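Long-range contact in heme oxygenase (mycobilin-producing) (Mycobacterium tuberculosis, PDB 3HX9), which probably degrades heme oxidatively to mycobilin with release of its iron, and binds two hemes in its active site: residues Pro2-Asn7 / Phe52-Trp57. Sequence-based numbering, arbitrary orientation.
With HEM (protoporphyrin IX containing Fe), chain E.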
loop_
_atom_site.group_PDB
_atom_site.type_symbol
_atom_site.label_atom_id
_atom_site.label_comp_id
_atom_site.label_asym_id
_atom_site.label_seq_id
_atom_site.Cartn_x
_atom_site.Cartn_y
_atom_site.Cartn_z
ATOM N N PRO A 2 1.028 1.740 -13.892
ATOM C CA PRO A 2 1.621 0.621 -13.082
ATOM C C PRO A 2 0.585 -0.019 -12.175
ATOM O O PRO A 2 -0.565 0.406 -12.114
ATOM C CB PRO A 2 2.686 1.295 -12.235
ATOM C CG PRO A 2 3.043 2.546 -13.056
ATOM C CD PRO A 2 1.770 2.990 -13.697
ATOM N N VAL A 3 0.970 -1.133 -11.581
ATOM C CA VAL A 3 -0.009 -1.861 -10.712
ATOM C C VAL A 3 0.640 -2.122 -9.416
ATOM O O VAL A 3 1.873 -2.136 -9.316
ATOM C CB VAL A 3 -0.504 -3.201 -11.328
ATOM C CG1 VAL A 3 -1.277 -2.900 -12.635
ATOM C CG2 VAL A 3 0.690 -4.195 -11.654
ATOM N N VAL A 4 -0.187 -2.440 -8.422
ATOM C CA VAL A 4 0.298 -2.818 -7.090
ATOM C C VAL A 4 -0.348 -4.152 -6.753
ATOM O O VAL A 4 -1.564 -4.335 -6.952
ATOM C CB VAL A 4 -0.154 -1.742 -6.038
ATOM C CG1 VAL A 4 0.210 -2.255 -4.666
ATOM C CG2 VAL A 4 0.646 -0.495 -6.199
ATOM N N LYS A 5 0.477 -5.098 -6.332
ATOM C CA LYS A 5 -0.007 -6.405 -5.889
ATOM C C LYS A 5 0.432 -6.579 -4.447
ATOM O O LYS A 5 1.620 -6.610 -4.159
ATOM C CB LYS A 5 0.623 -7.463 -6.771
ATOM C CG LYS A 5 0.372 -7.234 -8.322
ATOM C CD LYS A 5 -1.180 -7.386 -8.666
ATOM C CE LYS A 5 -1.515 -7.454 -10.189
ATOM N NZ LYS A 5 -0.412 -6.866 -10.763
ATOM N N ILE A 6 -0.522 -6.713 -3.518
ATOM C CA ILE A 6 -0.135 -6.736 -2.131
ATOM C C ILE A 6 -0.446 -8.163 -1.641
ATOM O O ILE A 6 -1.617 -8.585 -1.814
ATOM C CB ILE A 6 -1.056 -5.776 -1.326
ATOM C CG1 ILE A 6 -0.951 -4.341 -1.884
ATOM C CG2 ILE A 6 -0.673 -5.843 0.238
ATOM C CD1 ILE A 6 -1.489 -3.226 -0.974
ATOM N N ASN A 7 0.534 -8.839 -1.079
ATOM C CA ASN A 7 0.218 -10.075 -0.336
ATOM C C ASN A 7 -0.046 -9.690 1.075
ATOM O O ASN A 7 0.877 -9.235 1.755
ATOM C CB ASN A 7 1.301 -11.136 -0.494
ATOM C CG ASN A 7 0.749 -12.547 -0.258
ATOM O OD1 ASN A 7 1.420 -13.348 0.380
ATOM N ND2 ASN A 7 -0.416 -12.824 -0.781
ATOM N N PHE A 52 1.655 -6.361 5.249
ATOM C CA PHE A 52 1.377 -6.147 3.801
ATOM C C PHE A 52 2.687 -6.190 3.071
ATOM O O PHE A 52 3.597 -5.441 3.424
ATOM C CB PHE A 52 0.758 -4.752 3.524
ATOM C CG PHE A 52 -0.733 -4.660 3.698
ATOM C CD1 PHE A 52 -1.444 -5.675 4.361
ATOM C CD2 PHE A 52 -1.433 -3.568 3.211
ATOM C CE1 PHE A 52 -2.820 -5.576 4.508
ATOM C CE2 PHE A 52 -2.817 -3.447 3.358
ATOM C CZ PHE A 52 -3.494 -4.478 4.069
ATOM N N VAL A 53 2.783 -7.068 2.074
ATOM C CA VAL A 53 3.943 -7.187 1.243
ATOM C C VAL A 53 3.521 -6.479 -0.045
ATOM O O VAL A 53 2.758 -7.022 -0.818
ATOM C CB VAL A 53 4.283 -8.651 0.980
ATOM C CG1 VAL A 53 5.527 -8.778 0.072
ATOM C CG2 VAL A 53 4.611 -9.293 2.390
ATOM N N VAL A 54 3.940 -5.238 -0.174
ATOM C CA VAL A 54 3.426 -4.316 -1.223
ATOM C C VAL A 54 4.385 -4.365 -2.398
ATOM O O VAL A 54 5.506 -3.826 -2.311
ATOM C CB VAL A 54 3.310 -2.894 -0.692
ATOM C CG1 VAL A 54 2.755 -1.937 -1.800
ATOM C CG2 VAL A 54 2.441 -2.864 0.540
ATOM N N THR A 55 3.958 -5.002 -3.481
ATOM C CA THR A 55 4.893 -5.134 -4.616
ATOM C C THR A 55 4.378 -4.278 -5.764
ATOM O O THR A 55 3.166 -4.070 -5.939
ATOM C CB THR A 55 5.055 -6.578 -5.109
ATOM O OG1 THR A 55 3.855 -7.015 -5.820
ATOM C CG2 THR A 55 5.327 -7.501 -3.943
ATOM N N HIS A 56 5.335 -3.752 -6.549
ATOM C CA HIS A 56 4.994 -2.787 -7.632
ATOM C C HIS A 56 5.507 -3.320 -8.965
ATOM O O HIS A 56 6.636 -3.834 -9.040
ATOM C CB HIS A 56 5.788 -1.505 -7.320
ATOM C CG HIS A 56 5.333 -0.860 -6.043
ATOM N ND1 HIS A 56 5.875 -1.133 -4.808
ATOM C CD2 HIS A 56 4.320 0.018 -5.837
ATOM C CE1 HIS A 56 5.244 -0.408 -3.889
ATOM N NE2 HIS A 56 4.321 0.325 -4.498
ATOM N N TRP A 57 4.655 -3.250 -9.982
ATOM C CA TRP A 57 4.997 -3.794 -11.299
ATOM C C TRP A 57 4.595 -2.802 -12.365
ATOM O O TRP A 57 3.652 -2.055 -12.220
ATOM C CB TRP A 57 4.302 -5.104 -11.552
ATOM C CG TRP A 57 4.610 -6.140 -10.505
ATOM C CD1 TRP A 57 4.056 -6.245 -9.236
ATOM C CD2 TRP A 57 5.625 -7.141 -10.595
ATOM N NE1 TRP A 57 4.698 -7.246 -8.551
ATOM C CE2 TRP A 57 5.616 -7.863 -9.370
ATOM C CE3 TRP A 57 6.495 -7.540 -11.612
ATOM C CZ2 TRP A 57 6.529 -8.930 -9.118
ATOM C CZ3 TRP A 57 7.402 -8.587 -11.385
ATOM C CH2 TRP A 57 7.383 -9.299 -10.143
HETATM C CHA HEM E . 5.244 -16.637 1.710
HETATM C CHB HEM E . 8.829 -13.640 0.352
HETATM C CHC HEM E . 5.784 -11.514 -2.799
HETATM C CHD HEM E . 2.584 -15.079 -2.029
HETATM C C1A HEM E . 6.438 -15.948 1.640
HETATM C C2A HEM E . 7.530 -16.146 2.564
HETATM C C3A HEM E . 8.520 -15.341 2.181
HETATM C C4A HEM E . 8.086 -14.587 1.058
HETATM C CMA HEM E . 9.885 -15.129 2.845
HETATM C CAA HEM E . 7.504 -17.145 3.757
HETATM C CBA HEM E . 6.849 -16.455 4.965
HETATM C CGA HEM E . 6.795 -17.278 6.244
HETATM O O1A HEM E . 5.696 -17.540 6.693
HETATM O O2A HEM E . 7.828 -17.661 6.803
HETATM C C1B HEM E . 8.283 -12.816 -0.597
HETATM C C2B HEM E . 8.990 -11.695 -1.193
HETATM C C3B HEM E . 8.140 -11.092 -2.065
HETATM C C4B HEM E . 6.869 -11.805 -2.029
HETATM C CMB HEM E . 10.442 -11.273 -0.916
HETATM C CAB HEM E . 8.490 -9.834 -2.856
HETATM C CBB HEM E . 7.951 -9.532 -4.032
HETATM C C1C HEM E . 4.668 -12.308 -2.872
HETATM C C2C HEM E . 3.498 -12.020 -3.664
HETATM C C3C HEM E . 2.644 -13.017 -3.376
HETATM C C4C HEM E . 3.227 -13.938 -2.468
HETATM C CMC HEM E . 3.207 -10.762 -4.507
HETATM C CAC HEM E . 1.245 -13.183 -3.947
HETATM C CBC HEM E . 1.164 -13.296 -5.276
HETATM C C1D HEM E . 2.985 -15.817 -0.950
HETATM C C2D HEM E . 2.186 -16.852 -0.368
HETATM C C3D HEM E . 3.010 -17.343 0.809
HETATM C C4D HEM E . 4.215 -16.527 0.822
HETATM C CMD HEM E . 0.799 -17.318 -0.901
HETATM C CAD HEM E . 2.611 -18.448 1.795
HETATM C CBD HEM E . 1.847 -17.709 2.908
HETATM C CGD HEM E . 1.202 -18.751 3.835
HETATM O O1D HEM E . 1.645 -19.903 3.841
HETATM O O2D HEM E . 0.174 -18.516 4.507
HETATM N NA HEM E . 6.799 -14.961 0.711
HETATM N NB HEM E . 7.028 -12.861 -1.130
HETATM N NC HEM E . 4.500 -13.501 -2.167
HETATM N ND HEM E . 4.128 -15.621 -0.197
HETATM FE FE HEM E . 5.467 -14.067 -0.451
#
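Six backbone hydrogen bonds pair strand 3-7 with strand 52-57 in antiparallel fashion, two each at Val3-Trp57, Lys5-Thr55 and Asn7-Val53. The bonds at Val3 and Trp57 are the straightest, both 171° at the hydrogen. Between these pairs, Val4 CA and Ile6 CA make CA-H...O contacts with Thr55 O and Val53 O, the latter at 3.2 Å.

On the face carrying Lys5, Thr55 and Trp57, two side-chain hydrogen bonds run in series to a backbone carbonyl. Thr55 holds OG1 between its backbone N and carbonyl carbon (chi1 72°), so the hydroxyl donates to Lys5 O at 2.8 Å, in the carbonyl plane and on a lone pair. Lys5 O thus has two donors, since Thr55 N reaches it from above that plane. Trp57 NE1 in turn donates to Thr55 OG1 at 2.9 Å within the plane of the indole, fixing how the ring is turned; the indole also meets the ring of Trp66, the predicted transition-state stabiliser.

Strands 3-9 and 51-57, to which the segments belong, are the two central strands of the four-stranded antiparallel sheet in a dimeric alpha-beta barrel, the fold of the antibiotic biosynthesis monooxygenase family.

Heme meets the same face. Asn7, its CG anti to the backbone N (chi1 -156°), brings OD1 to 3.2 Å from HEM CHD, while Thr55 CG2 touches HEM CBB at 3.3 Å and Val53 CG1 approaches HEM C4B.

On the other face, Ile6 CG2 makes apolar contact obliquely with Phe52 CG at 3.7 Å, as does Val4 CG1 with Val54 CG1. Val4 CG2 is in van der Waals contact with His56 CD2, the two side chains side by side and pointing the same way. The Phe52 ring also meets that of Phe92 of the second subunit, so this face adjoins the dimer partner.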